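Local coordinates for protein sugar ABC transporter (Agrobacterium radiobacter, PDB 4RXT) that binds alpha-L-arabinopyranose between its two lobes and probably delivers carbohydrate to an ABC-type sugar transporter, at residues A[63-69]-A[87-93]; A[135-139]-A[183-187]; A[234-238]-A[280-285]; A[249-253]-A[272-276]. All blocks are in the same frame, centred on the assembly; numbering follows the deposited sequence.

Contact 1 of 4, residues A[63-69]-A[87-93]. With ARA (alpha-L-arabinopyranose), chain B.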
loop_
_atom_site.group_PDB
_atom_site.type_symbol
_atom_site.label_atom_id
_atom_site.label_comp_id
_atom_site.label_asym_id
_atom_site.label_seq_id
_atom_site.Cartn_x
_atom_site.Cartn_y
_atom_site.Cartn_z
ATOM N N PRO A 63 16.596 -21.218 -1.465
ATOM C CA PRO A 63 16.752 -20.331 -2.614
ATOM C C PRO A 63 17.937 -19.387 -2.425
ATOM O O PRO A 63 18.484 -19.297 -1.315
ATOM C CB PRO A 63 15.442 -19.531 -2.587
ATOM C CG PRO A 63 15.117 -19.409 -1.126
ATOM C CD PRO A 63 15.508 -20.768 -0.565
ATOM N N ALA A 64 18.322 -18.665 -3.469
ATOM C CA ALA A 64 19.464 -17.730 -3.355
ATOM C C ALA A 64 19.158 -16.483 -2.545
ATOM O O ALA A 64 20.047 -15.861 -1.940
ATOM C CB ALA A 64 19.955 -17.325 -4.743
ATOM N N ALA A 65 17.891 -16.083 -2.596
ATOM C CA ALA A 65 17.427 -14.940 -1.849
ATOM C C ALA A 65 15.891 -14.980 -1.855
ATOM O O ALA A 65 15.304 -15.750 -2.620
ATOM C CB ALA A 65 17.949 -13.659 -2.469
ATOM N N ILE A 66 15.279 -14.153 -1.025
ATOM C CA ILE A 66 13.834 -14.002 -0.978
ATOM C C ILE A 66 13.476 -12.523 -0.911
ATOM O O ILE A 66 14.118 -11.750 -0.171
ATOM C CB ILE A 66 13.214 -14.737 0.263
ATOM C CG1 ILE A 66 13.335 -16.263 0.111
ATOM C CG2 ILE A 66 11.750 -14.329 0.487
ATOM C CD1 ILE A 66 13.188 -17.026 1.416
ATOM N N VAL A 67 12.463 -12.153 -1.693
ATOM C CA VAL A 67 11.835 -10.836 -1.604
ATOM C C VAL A 67 10.499 -11.011 -0.917
ATOM O O VAL A 67 9.719 -11.881 -1.276
ATOM C CB VAL A 67 11.620 -10.175 -2.984
ATOM C CG1 VAL A 67 10.905 -8.822 -2.853
ATOM C CG2 VAL A 67 12.955 -10.019 -3.699
ATOM N N ILE A 68 10.230 -10.199 0.091
ATOM C CA ILE A 68 8.970 -10.283 0.819
ATOM C C ILE A 68 8.387 -8.916 1.152
ATOM O O ILE A 68 9.125 -7.986 1.485
ATOM C CB ILE A 68 9.110 -11.138 2.111
ATOM C CG1 ILE A 68 7.791 -11.328 2.854
ATOM C CG2 ILE A 68 10.184 -10.588 3.061
ATOM C CD1 ILE A 68 7.781 -12.461 3.850
ATOM N N SER A 69 7.051 -8.841 1.072
ATOM C CA SER A 69 6.271 -7.713 1.623
ATOM C C SER A 69 5.630 -8.189 2.924
ATOM O O SER A 69 4.574 -8.754 2.893
ATOM C CB SER A 69 5.189 -7.230 0.635
ATOM O OG SER A 69 4.278 -8.274 0.399
ATOM N N VAL A 87 19.099 -17.476 4.418
ATOM C CA VAL A 87 18.781 -16.875 3.117
ATOM C C VAL A 87 18.754 -15.338 3.240
ATOM O O VAL A 87 18.133 -14.820 4.161
ATOM C CB VAL A 87 17.374 -17.351 2.640
ATOM C CG1 VAL A 87 17.012 -16.772 1.280
ATOM C CG2 VAL A 87 17.302 -18.874 2.564
ATOM N N PRO A 88 19.420 -14.599 2.335
ATOM C CA PRO A 88 19.238 -13.138 2.387
ATOM C C PRO A 88 17.830 -12.711 2.004
ATOM O O PRO A 88 17.267 -13.208 1.003
ATOM C CB PRO A 88 20.235 -12.577 1.374
ATOM C CG PRO A 88 20.668 -13.718 0.578
ATOM C CD PRO A 88 20.314 -15.007 1.250
ATOM N N ILE A 89 17.328 -11.743 2.768
ATOM C CA ILE A 89 15.936 -11.292 2.671
ATOM C C ILE A 89 15.937 -9.839 2.275
ATOM O O ILE A 89 16.589 -9.013 2.884
ATOM C CB ILE A 89 15.158 -11.465 3.999
ATOM C CG1 ILE A 89 15.404 -12.861 4.616
ATOM C CG2 ILE A 89 13.667 -11.138 3.823
ATOM C CD1 ILE A 89 14.916 -14.017 3.773
ATOM N N ILE A 90 15.218 -9.552 1.192
ATOM C CA ILE A 90 15.018 -8.204 0.701
ATOM C C ILE A 90 13.550 -7.863 0.977
ATOM O O ILE A 90 12.630 -8.616 0.590
ATOM C CB ILE A 90 15.362 -8.108 -0.809
ATOM C CG1 ILE A 90 16.898 -8.096 -1.040
ATOM C CG2 ILE A 90 14.704 -6.890 -1.437
ATOM C CD1 ILE A 90 17.636 -9.348 -0.563
ATOM N N GLY A 91 13.321 -6.738 1.651
ATOM C CA GLY A 91 11.952 -6.296 1.958
ATOM C C GLY A 91 11.407 -5.281 0.980
ATOM O O GLY A 91 12.149 -4.477 0.400
ATOM N N ILE A 92 10.087 -5.350 0.792
ATOM C CA ILE A 92 9.377 -4.327 0.020
ATOM C C ILE A 92 8.098 -3.882 0.750
ATOM O O ILE A 92 7.514 -4.628 1.560
ATOM C CB ILE A 92 9.067 -4.763 -1.434
ATOM C CG1 ILE A 92 8.158 -5.985 -1.477
ATOM C CG2 ILE A 92 10.361 -5.012 -2.200
ATOM C CD1 ILE A 92 7.554 -6.230 -2.859
ATOM N N ASP A 93 7.692 -2.646 0.455
ATOM C CA ASP A 93 6.328 -2.135 0.728
ATOM C C ASP A 93 5.961 -1.779 2.170
ATOM O O ASP A 93 5.299 -0.771 2.373
ATOM C CB ASP A 93 5.260 -3.040 0.077
ATOM C CG ASP A 93 3.844 -2.516 0.292
ATOM O OD1 ASP A 93 3.427 -1.637 -0.497
ATOM O OD2 ASP A 93 3.191 -2.958 1.267
HETATM C C1 ARA B . -1.105 -1.061 -0.744
HETATM C C2 ARA B . -0.128 -1.090 0.448
HETATM C C3 ARA B . 0.026 -2.520 0.938
HETATM C C4 ARA B . -1.339 -3.176 1.210
HETATM C C5 ARA B . -2.440 -2.404 0.615
HETATM O O1 ARA B . -1.438 0.307 -0.537
HETATM O O2 ARA B . 1.169 -0.600 0.058
HETATM O O3 ARA B . 0.909 -2.512 2.072
HETATM O O4 ARA B . -1.718 -3.126 2.587
HETATM O O5 ARA B . -2.216 -1.948 -0.730
#
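I68 and I89 meet through their CG2 methyls, 3.6 Å apart, on the face of the sheet where I66 also lies; there I89 bends its chain so that CD1 comes to 4.0 Å from CB of I66. V67 and I90 turn to the other face, and CG1 of V67, carried anti to its backbone N (chi1 178°), reaches CG2 of I92. Branched aliphatic residues suit both faces because helices cover them: L55 and V59 of helix 48-60 lie against I66, and V22 of helix 17-33 against I92. The two strands are the parallel neighbours of a beta-alpha-beta unit whose crossover is helix 77-84, within the Rossmann-like lobe of a periplasmic binding protein. I66 N bonds to P88 O, I90 N to I66 O at 2.8 Å and a nearly straight 176°, I68 N to I90 O, and I92 N to I68 O. At the C-terminal edge the chemistry turns polar. S69 OG makes a weak bond to I10 O, while D93 spreads its carboxylate over two sugar hydroxyls: O2 of alpha-L-arabinopyranose donates to OD1 at 2.5 Å and O3 to OD2 at a very short, less certain 2.5 Å. Y18 holds OD1 as well.

Contact 2 of 4, residues A[135-139]-A[183-187]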
loop_
_atom_site.group_PDB
_atom_site.type_symbol
_atom_site.label_atom_id
_atom_site.label_comp_id
_atom_site.label_asym_id
_atom_site.label_seq_id
_atom_site.Cartn_x
_atom_site.Cartn_y
_atom_site.Cartn_z
ATOM N N VAL A 135 -13.712 14.701 9.758
ATOM C CA VAL A 135 -13.104 13.741 8.849
ATOM C C VAL A 135 -12.890 12.410 9.548
ATOM O O VAL A 135 -12.891 12.324 10.785
ATOM C CB VAL A 135 -11.778 14.277 8.262
ATOM C CG1 VAL A 135 -12.059 15.596 7.552
ATOM C CG2 VAL A 135 -10.641 14.386 9.296
ATOM N N VAL A 136 -12.688 11.373 8.735
ATOM C CA VAL A 136 -12.467 10.020 9.208
ATOM C C VAL A 136 -11.310 9.360 8.464
ATOM O O VAL A 136 -10.965 9.757 7.370
ATOM C CB VAL A 136 -13.748 9.141 9.117
ATOM C CG1 VAL A 136 -14.885 9.790 9.886
ATOM C CG2 VAL A 136 -14.185 8.862 7.707
ATOM N N ILE A 137 -10.689 8.385 9.116
ATOM C CA ILE A 137 -9.716 7.537 8.511
ATOM C C ILE A 137 -10.201 6.088 8.627
ATOM O O ILE A 137 -10.714 5.649 9.647
ATOM C CB ILE A 137 -8.277 7.737 9.087
ATOM C CG1 ILE A 137 -7.286 6.771 8.450
ATOM C CG2 ILE A 137 -8.261 7.619 10.594
ATOM C CD1 ILE A 137 -5.825 7.031 8.768
ATOM N N ILE A 138 -10.043 5.364 7.522
ATOM C CA ILE A 138 -10.397 3.962 7.458
ATOM C C ILE A 138 -9.196 3.184 6.908
ATOM O O ILE A 138 -8.691 3.480 5.802
ATOM C CB ILE A 138 -11.662 3.703 6.594
ATOM C CG1 ILE A 138 -12.825 4.602 7.030
ATOM C CG2 ILE A 138 -12.034 2.209 6.632
ATOM C CD1 ILE A 138 -13.979 4.608 6.056
ATOM N N THR A 139 -8.777 2.201 7.695
ATOM C CA THR A 139 -7.583 1.379 7.510
ATOM C C THR A 139 -7.982 -0.085 7.292
ATOM O O THR A 139 -8.828 -0.626 7.992
ATOM C CB THR A 139 -6.607 1.539 8.712
ATOM O OG1 THR A 139 -6.271 2.920 8.836
ATOM C CG2 THR A 139 -5.358 0.716 8.522
ATOM N N ILE A 183 -18.562 0.162 6.548
ATOM C CA ILE A 183 -18.070 1.108 7.560
ATOM C C ILE A 183 -18.401 2.530 7.100
ATOM O O ILE A 183 -18.905 3.326 7.864
ATOM C CB ILE A 183 -16.580 0.968 7.749
ATOM C CG1 ILE A 183 -16.264 -0.321 8.507
ATOM C CG2 ILE A 183 -16.058 2.114 8.605
ATOM C CD1 ILE A 183 -14.814 -0.727 8.455
ATOM N N MET A 184 -18.135 2.841 5.818
ATOM C CA MET A 184 -18.361 4.196 5.336
ATOM C C MET A 184 -19.835 4.582 5.437
ATOM O O MET A 184 -20.177 5.678 5.930
ATOM C CB MET A 184 -17.840 4.374 3.893
ATOM C CG MET A 184 -17.984 5.789 3.349
ATOM S SD MET A 184 -16.863 7.033 4.045
ATOM C CE MET A 184 -17.204 7.245 5.758
ATOM N N THR A 185 -20.706 3.660 5.023
ATOM C CA THR A 185 -22.148 3.900 5.049
ATOM C C THR A 185 -22.628 4.086 6.513
ATOM O O THR A 185 -23.442 4.977 6.806
ATOM C CB THR A 185 -22.895 2.741 4.338
ATOM O OG1 THR A 185 -22.417 2.606 2.978
ATOM C CG2 THR A 185 -24.352 3.070 4.246
ATOM N N ASP A 186 -22.075 3.262 7.413
ATOM C CA ASP A 186 -22.433 3.320 8.840
ATOM C C ASP A 186 -22.007 4.648 9.442
ATOM O O ASP A 186 -22.782 5.307 10.140
ATOM C CB ASP A 186 -21.770 2.197 9.674
ATOM C CG ASP A 186 -22.314 0.782 9.370
ATOM O OD1 ASP A 186 -23.279 0.629 8.583
ATOM O OD2 ASP A 186 -21.768 -0.201 9.948
ATOM N N LEU A 187 -20.789 5.041 9.120
ATOM C CA LEU A 187 -20.173 6.252 9.676
ATOM C C LEU A 187 -20.949 7.483 9.302
ATOM O O LEU A 187 -21.260 8.328 10.111
ATOM C CB LEU A 187 -18.693 6.413 9.241
ATOM C CG LEU A 187 -17.629 5.539 9.924
ATOM C CD1 LEU A 187 -16.247 5.757 9.315
ATOM C CD2 LEU A 187 -17.616 5.735 11.433
#
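I138 reaches with its CD1 methyl between I183 and L187 of helix 177-190, lying 4.1 Å from CG2 of I183 and equally far from CD1 of L187. I138 and I183 run alongside each other in opposite senses, whereas I138 and L187 meet end to end. The extended chain of I138 explains this reach: CG1 stands anti to the carbonyl carbon, and chi2 of 168° carries CD1 straight outward to the helix. V136, two residues earlier and therefore on the same face of the strand, continues the same apolar surface. Its CG2 meets CD1 of L187 end on and comes to 3.9 Å from CE of M184.

M184 approaches differently. Its CB leaves the helix along the flank, but bends at chi2 (72°) and chi3 fold the thioether back, so that the terminal methyl lies near both V136 and I138. The unbranched, flexible chain of methionine suits a place that asks for two such bends. The beta-branched V136 and I138 suit an extended strand, and the helix brings I183 and L187 to the same side, one turn apart. No hydrogen bond crosses the interface, which is held by methyl contacts alone.

The helix runs nearly antiparallel to the strand, at 157°, with axes 10.6 Å apart, and belongs to the alpha/beta layering of the second lobe. Strands 165-172 and 194-199 flank strand 133-139; A169 and V197 touch V136, while M204 and V208 of helix 202-214 close in on I138.

Contact 3 of 4, residues A[234-238]-A[280-285]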
loop_
_atom_site.group_PDB
_atom_site.type_symbol
_atom_site.label_atom_id
_atom_site.label_comp_id
_atom_site.label_asym_id
_atom_site.label_seq_id
_atom_site.Cartn_x
_atom_site.Cartn_y
_atom_site.Cartn_z
ATOM N N GLY A 234 -11.898 5.003 -12.188
ATOM C CA GLY A 234 -13.263 5.398 -12.578
ATOM C C GLY A 234 -13.882 6.375 -11.584
ATOM O O GLY A 234 -14.497 7.380 -11.960
ATOM N N PHE A 235 -13.657 6.107 -10.298
ATOM C CA PHE A 235 -14.179 6.974 -9.230
ATOM C C PHE A 235 -13.465 8.334 -9.226
ATOM O O PHE A 235 -14.074 9.363 -8.918
ATOM C CB PHE A 235 -13.975 6.327 -7.838
ATOM C CG PHE A 235 -14.814 5.072 -7.593
ATOM C CD1 PHE A 235 -16.058 4.898 -8.204
ATOM C CD2 PHE A 235 -14.365 4.111 -6.750
ATOM C CE1 PHE A 235 -16.808 3.754 -7.995
ATOM C CE2 PHE A 235 -15.106 2.986 -6.500
ATOM C CZ PHE A 235 -16.332 2.788 -7.110
ATOM N N LEU A 236 -12.176 8.339 -9.557
ATOM C CA LEU A 236 -11.448 9.611 -9.665
ATOM C C LEU A 236 -12.044 10.509 -10.778
ATOM O O LEU A 236 -12.289 11.699 -10.623
ATOM C CB LEU A 236 -9.971 9.334 -9.903
ATOM C CG LEU A 236 -9.065 10.557 -9.802
ATOM C CD1 LEU A 236 -9.088 11.085 -8.380
ATOM C CD2 LEU A 236 -7.635 10.210 -10.178
ATOM N N LYS A 237 -12.394 9.880 -11.879
ATOM C CA LYS A 237 -12.954 10.625 -12.990
ATOM C C LYS A 237 -14.394 11.043 -12.714
ATOM O O LYS A 237 -14.822 12.136 -13.122
ATOM C CB LYS A 237 -12.859 9.769 -14.221
ATOM C CG LYS A 237 -11.435 9.678 -14.693
ATOM C CD LYS A 237 -11.334 9.112 -16.081
ATOM C CE LYS A 237 -11.674 7.634 -16.138
ATOM N NZ LYS A 237 -10.998 6.985 -17.300
ATOM N N SER A 238 -15.142 10.165 -12.041
ATOM C CA SER A 238 -16.560 10.419 -11.789
ATOM C C SER A 238 -16.742 11.449 -10.675
ATOM O O SER A 238 -17.808 12.058 -10.561
ATOM C CB SER A 238 -17.316 9.143 -11.424
ATOM O OG SER A 238 -17.088 8.755 -10.062
ATOM N N VAL A 280 -2.528 11.881 -6.977
ATOM C CA VAL A 280 -3.125 11.912 -8.308
ATOM C C VAL A 280 -4.549 12.394 -8.200
ATOM O O VAL A 280 -5.327 11.870 -7.390
ATOM C CB VAL A 280 -3.069 10.524 -8.950
ATOM C CG1 VAL A 280 -3.766 10.523 -10.320
ATOM C CG2 VAL A 280 -1.627 10.084 -9.081
ATOM N N THR A 281 -4.884 13.386 -9.046
ATOM C CA THR A 281 -6.216 13.962 -9.111
ATOM C C THR A 281 -6.649 14.031 -10.566
ATOM O O THR A 281 -5.873 13.719 -11.455
ATOM C CB THR A 281 -6.240 15.384 -8.552
ATOM O OG1 THR A 281 -5.481 16.230 -9.426
ATOM C CG2 THR A 281 -5.730 15.407 -7.118
ATOM N N LYS A 282 -7.889 14.457 -10.801
ATOM C CA LYS A 282 -8.333 14.778 -12.181
ATOM C C LYS A 282 -7.394 15.740 -12.893
ATOM O O LYS A 282 -7.106 15.583 -14.053
ATOM C CB LYS A 282 -9.732 15.382 -12.157
ATOM C CG LYS A 282 -10.796 14.341 -11.955
ATOM C CD LYS A 282 -12.193 14.911 -12.170
ATOM C CE LYS A 282 -12.377 16.292 -11.556
ATOM N NZ LYS A 282 -13.817 16.711 -11.562
ATOM N N ALA A 283 -6.892 16.707 -12.137
ATOM C CA ALA A 283 -6.038 17.772 -12.668
ATOM C C ALA A 283 -4.675 17.268 -13.187
ATOM O O ALA A 283 -4.048 17.903 -14.093
ATOM C CB ALA A 283 -5.843 18.833 -11.587
ATOM N N ASN A 284 -4.194 16.165 -12.630
ATOM C CA ASN A 284 -2.870 15.665 -13.039
ATOM C C ASN A 284 -2.746 14.208 -13.519
ATOM O O ASN A 284 -1.632 13.733 -13.832
ATOM C CB ASN A 284 -1.857 15.936 -11.930
ATOM C CG ASN A 284 -2.024 14.998 -10.745
ATOM O OD1 ASN A 284 -2.828 14.101 -10.772
ATOM N ND2 ASN A 284 -1.241 15.199 -9.737
ATOM N N MET A 285 -3.871 13.508 -13.637
ATOM C CA MET A 285 -3.837 12.094 -13.982
ATOM C C MET A 285 -3.331 11.840 -15.401
ATOM O O MET A 285 -2.897 10.744 -15.727
ATOM C CB MET A 285 -5.203 11.417 -13.761
ATOM C CG MET A 285 -6.368 11.951 -14.581
ATOM S SD MET A 285 -7.996 11.188 -14.226
ATOM C CE MET A 285 -7.684 9.499 -14.485
HETATM O O HOH W 1 -15.456 14.502 -11.241
#
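K237 O and K282 NZ are joined through a water, which donates to the carbonyl oxygen at 3.1 Å and accepts from the ammonium at 2.8 Å. K282 thus reaches the C-terminal end of helix 230-238, where a positive charge would be favoured by the helix dipole. Its aliphatic part is used too: CG of K282 passes 3.3 Å from L236 O, so the chain lies over the last turn before its tip turns to the water. Lysine suits this exposed position because it offers a long apolar stem and a charge that can remain solvated.

Beneath it, L236 fills the buried part. CG anti to the backbone N (chi1 -170°) sends the fork toward the loop, where CD2 meets CG1 of V280 at 3.9 Å, the two side chains crossing at about a right angle, and also approaches SD of M285. CD1 lies instead against the backbone of V280 and T281. On the outer side M285 turns its thioether across the stem of K237, CE being 3.8 Å from CG of that lysine.

The loop that receives the leucine is braced from within. T281 N donates to N284 OD1 at 2.8 Å and 170°, arriving above the amide carbonyl plane. N284 ND2 is held in turn by L279 O, which fixes the amide at both ends.

The contact therefore packs the end of a helix against the loop leaving antiparallel edge strand 278-280, at the margin of the mixed sheet in the second lobe of this periplasmic binding protein fold.

Contact 4 of 4, residues A[249-253]-A[272-276]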
loop_
_atom_site.group_PDB
_atom_site.type_symbol
_atom_site.label_atom_id
_atom_site.label_comp_id
_atom_site.label_asym_id
_atom_site.label_seq_id
_atom_site.Cartn_x
_atom_site.Cartn_y
_atom_site.Cartn_z
ATOM N N PRO A 249 4.483 0.115 -7.235
ATOM C CA PRO A 249 4.595 -1.300 -6.957
ATOM C C PRO A 249 5.374 -2.082 -8.019
ATOM O O PRO A 249 6.065 -3.023 -7.666
ATOM C CB PRO A 249 3.130 -1.781 -6.898
ATOM C CG PRO A 249 2.335 -0.719 -7.626
ATOM C CD PRO A 249 3.086 0.548 -7.245
ATOM N N TYR A 250 5.244 -1.717 -9.303
ATOM C CA TYR A 250 6.001 -2.410 -10.362
ATOM C C TYR A 250 7.494 -2.370 -10.070
ATOM O O TYR A 250 8.184 -3.393 -10.128
ATOM C CB TYR A 250 5.714 -1.809 -11.728
ATOM C CG TYR A 250 6.292 -2.611 -12.874
ATOM C CD1 TYR A 250 5.557 -3.623 -13.444
ATOM C CD2 TYR A 250 7.578 -2.355 -13.356
ATOM C CE1 TYR A 250 6.056 -4.362 -14.526
ATOM C CE2 TYR A 250 8.112 -3.081 -14.407
ATOM C CZ TYR A 250 7.363 -4.086 -14.997
ATOM O OH TYR A 250 7.901 -4.786 -16.053
ATOM N N ARG A 251 7.988 -1.187 -9.704
ATOM C CA ARG A 251 9.412 -1.043 -9.374
ATOM C C ARG A 251 9.799 -1.824 -8.131
ATOM O O ARG A 251 10.868 -2.398 -8.093
ATOM C CB ARG A 251 9.791 0.434 -9.231
ATOM C CG ARG A 251 11.238 0.641 -8.823
ATOM C CD ARG A 251 11.556 2.081 -8.590
ATOM N NE ARG A 251 12.959 2.236 -8.254
ATOM C CZ ARG A 251 13.496 3.374 -7.831
ATOM N NH1 ARG A 251 12.743 4.459 -7.687
ATOM N NH2 ARG A 251 14.788 3.433 -7.576
ATOM N N MET A 252 8.947 -1.805 -7.097
ATOM C CA MET A 252 9.210 -2.626 -5.910
ATOM C C MET A 252 9.455 -4.102 -6.298
ATOM O O MET A 252 10.392 -4.749 -5.790
ATOM C CB MET A 252 8.102 -2.499 -4.844
ATOM C CG MET A 252 8.026 -1.156 -4.105
ATOM S SD MET A 252 6.578 -1.201 -2.954
ATOM C CE MET A 252 5.835 0.395 -3.328
ATOM N N GLY A 253 8.640 -4.644 -7.200
ATOM C CA GLY A 253 8.808 -6.012 -7.680
ATOM C C GLY A 253 10.067 -6.198 -8.520
ATOM O O GLY A 253 10.862 -7.105 -8.277
ATOM N N ASN A 272 18.301 1.205 1.689
ATOM C CA ASN A 272 16.952 1.789 1.622
ATOM C C ASN A 272 16.774 2.502 0.279
ATOM O O ASN A 272 17.617 3.269 -0.124
ATOM C CB ASN A 272 16.726 2.753 2.807
ATOM C CG ASN A 272 16.727 2.044 4.164
ATOM O OD1 ASN A 272 15.739 1.408 4.561
ATOM N ND2 ASN A 272 17.839 2.151 4.883
ATOM N N VAL A 273 15.692 2.174 -0.430
ATOM C CA VAL A 273 15.301 2.822 -1.685
ATOM C C VAL A 273 13.872 3.324 -1.480
ATOM O O VAL A 273 12.971 2.541 -1.170
ATOM C CB VAL A 273 15.350 1.878 -2.923
ATOM C CG1 VAL A 273 14.782 2.560 -4.157
ATOM C CG2 VAL A 273 16.782 1.427 -3.180
ATOM N N ASP A 274 13.709 4.643 -1.640
ATOM C CA ASP A 274 12.425 5.322 -1.619
ATOM C C ASP A 274 11.850 5.341 -3.009
ATOM O O ASP A 274 12.352 6.027 -3.903
ATOM C CB ASP A 274 12.613 6.752 -1.056
ATOM C CG ASP A 274 11.327 7.553 -0.974
ATOM O OD1 ASP A 274 10.313 7.111 -1.528
ATOM O OD2 ASP A 274 11.356 8.657 -0.372
ATOM N N THR A 275 10.785 4.575 -3.182
ATOM C CA THR A 275 10.196 4.371 -4.514
ATOM C C THR A 275 9.150 5.454 -4.900
ATOM O O THR A 275 8.604 5.441 -6.022
ATOM C CB THR A 275 9.639 2.934 -4.678
ATOM O OG1 THR A 275 8.768 2.610 -3.587
ATOM C CG2 THR A 275 10.766 1.908 -4.750
ATOM N N GLY A 276 8.882 6.392 -3.989
ATOM C CA GLY A 276 8.097 7.575 -4.298
ATOM C C GLY A 276 6.590 7.445 -4.144
ATOM O O GLY A 276 6.000 6.355 -4.218
HETATM O O HOH W 2 9.765 4.749 -8.303
HETATM O O HOH W 3 14.496 6.013 -5.554
#
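The start of helix 249-264 and the end of strand 272-274 meet close to the sugar pocket, where the chain leaves the edge strand. On the solvent side R251 stretches from the helix with its chain extended from CG to NE, the CG being anti to the backbone N (chi1 177°), and this carries the guanidinium across the strand end. One of its faces rests on two methyls: CG1 of V273 comes to 3.5 Å from NH2, and CG2 of T275 lies beneath the inner part of the chain, 3.9 Å from CD. Flat and broad, the group covers apolar carbon while its N-H groups meet polar partners. A water in the guanidinium plane accepts from NH1 at 3.1 Å and donates to T275 O, and another links NH1 to D274 O. The strongest partner is D255, one helical turn on, which forms a salt bridge with NE.

M252, on the buried side, crosses T275 at about a right angle and brings CE to 3.7 Å from OG1, while Y18, D93 and Q247 touch it elsewhere. Threonine suits the junction because its methyl serves the arginine and its other branch faces the methionine.

D274 to G276 form an Asx turn, in which G276 N donates to D274 OD1 at 2.9 Å; at phi 88° and psi 156° a CB on G276 would press on the carbonyl O of T275, so glycine fits here. With no direct hydrogen bond between the segments, polar coupling runs through water, and the direct contacts are mainly those of methyl and thioether groups.

Contacts 1 and 2 are buried, and 3 and 4 only partly so. Contact 1 joins two strands by backbone bonds and branched side chains, whereas contact 2 packs a helix on a strand by apolar side chains without hydrogen bonds. Contacts 3 and 4 pair a helical segment with the end of a strand and what follows it, and both bridge a long cationic side chain by water, one in contact 3 and two in contact 4. Contacts 1 and 4 share the first lobe's parallel sheet and touch, D93 CB lying 3.8 Å from M252 SD; contacts 2 and 3 belong to the mixed sheet of the other lobe. Contact 4 is nested within the loop closed by contact 3.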